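Long-range contact in (S)-imine reductase (Streptomyces sp. GF3546, PDB 4OQY), which reduces imines to amines with S selectivity, probably using NADPH, and can probably make amines directly from ketones by reductive amination: residues V241-L245 with P258-A262. Residue numbers count along the deposited sequence, not the author numbering.
Sequences VDHVL and PAAVA
Two alpha-helical turns, 241-245 and 258-262, run nearly antiparallel: the two short axes pass 9.2 Å apart, with 156° between their N-to-C directions (signed crossing angle -156°). Each turn is closed by a backbone hydrogen bond from N of i+4 to O of i, Leu245 N to Val241 O at 2.9 Å and Ala262 N to Pro258 O at 3.0 Å. In CA register, Val241 faces Ala262 (6.1 Å) and Leu245 faces Pro258 (5.4 Å). This is a helical hairpin in the C-terminal, all-helical domain, joining helices 234-251 and 256-270 across a short connection. Of 273 Å² buried, Leu245 (chi1 t, chi2 p) gives 67 Å²: CD1 lies 4.1 Å from Pro258 CB, CD2 4.0 Å from Ala262 CB. Val241 (56 Å², chi1 t) brings CG1 to 3.6 Å from Ala262 CA. Pro258 (45 Å²) also sets CB 4.3 Å from Val244 CG1. Every side-chain pair is carbon on carbon; no hydrogen bond spans the helices. Trp177 and Leu181 of the second subunit pack on Val241 and Val261, respectively.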
# COMPACT_ATOMS: atom_id res chain seq x y z
N VAL B 241 -13.12 7.82 1.03
CA VAL B 241 -12.43 7.94 -0.24
C VAL B 241 -12.78 9.27 -0.94
O VAL B 241 -11.93 9.84 -1.60
CB VAL B 241 -12.72 6.71 -1.12
CG1 VAL B 241 -12.47 6.96 -2.60
CG2 VAL B 241 -11.89 5.53 -0.63
N ASP B 242 -14.03 9.72 -0.84
CA ASP B 242 -14.43 11.02 -1.40
C ASP B 242 -13.69 12.17 -0.71
O ASP B 242 -13.24 13.12 -1.37
CB ASP B 242 -15.93 11.21 -1.29
CG ASP B 242 -16.47 12.17 -2.32
OD1 ASP B 242 -16.21 12.01 -3.54
OD2 ASP B 242 -17.18 13.11 -1.91
N HIS B 243 -13.54 12.09 0.61
CA HIS B 243 -12.72 13.07 1.33
C HIS B 243 -11.26 13.05 0.85
O HIS B 243 -10.64 14.11 0.70
CB HIS B 243 -12.76 12.81 2.85
CG HIS B 243 -14.07 13.16 3.50
ND1 HIS B 243 -15.06 13.85 2.83
CD2 HIS B 243 -14.53 12.96 4.75
CE1 HIS B 243 -16.09 14.04 3.64
NE2 HIS B 243 -15.79 13.51 4.81
N VAL B 244 -10.71 11.85 0.66
CA VAL B 244 -9.36 11.70 0.09
C VAL B 244 -9.27 12.39 -1.29
O VAL B 244 -8.39 13.20 -1.55
CB VAL B 244 -8.95 10.21 -0.01
CG1 VAL B 244 -7.69 10.04 -0.86
CG2 VAL B 244 -8.71 9.61 1.38
N LEU B 245 -10.21 12.08 -2.18
CA LEU B 245 -10.20 12.70 -3.51
C LEU B 245 -10.22 14.25 -3.42
O LEU B 245 -9.41 14.91 -4.05
CB LEU B 245 -11.37 12.16 -4.36
CG LEU B 245 -11.45 12.79 -5.76
CD1 LEU B 245 -10.16 12.54 -6.53
CD2 LEU B 245 -12.66 12.30 -6.54
N PRO B 258 -5.91 9.00 -6.76
CA PRO B 258 -7.14 9.00 -5.97
C PRO B 258 -8.43 9.00 -6.83
O PRO B 258 -9.45 8.51 -6.38
CB PRO B 258 -7.04 10.28 -5.14
CG PRO B 258 -5.97 11.10 -5.76
CD PRO B 258 -5.09 10.20 -6.57
N ALA B 259 -8.40 9.54 -8.04
CA ALA B 259 -9.61 9.48 -8.87
C ALA B 259 -9.91 8.04 -9.24
O ALA B 259 -11.09 7.64 -9.27
CB ALA B 259 -9.49 10.36 -10.10
N ALA B 260 -8.88 7.25 -9.51
CA ALA B 260 -9.07 5.85 -9.86
C ALA B 260 -9.61 5.06 -8.70
O ALA B 260 -10.47 4.22 -8.86
CB ALA B 260 -7.77 5.23 -10.37
N VAL B 261 -9.11 5.32 -7.48
CA VAL B 261 -9.67 4.71 -6.32
C VAL B 261 -11.16 5.06 -6.13
O VAL B 261 -11.98 4.20 -5.83
CB VAL B 261 -8.85 5.12 -5.06
CG1 VAL B 261 -9.54 4.65 -3.81
CG2 VAL B 261 -7.43 4.59 -5.19
N ALA B 262 -11.50 6.32 -6.33
CA ALA B 262 -12.89 6.77 -6.21
C ALA B 262 -13.81 6.12 -7.25
O ALA B 262 -14.96 5.80 -6.96
CB ALA B 262 -12.97 8.28 -6.32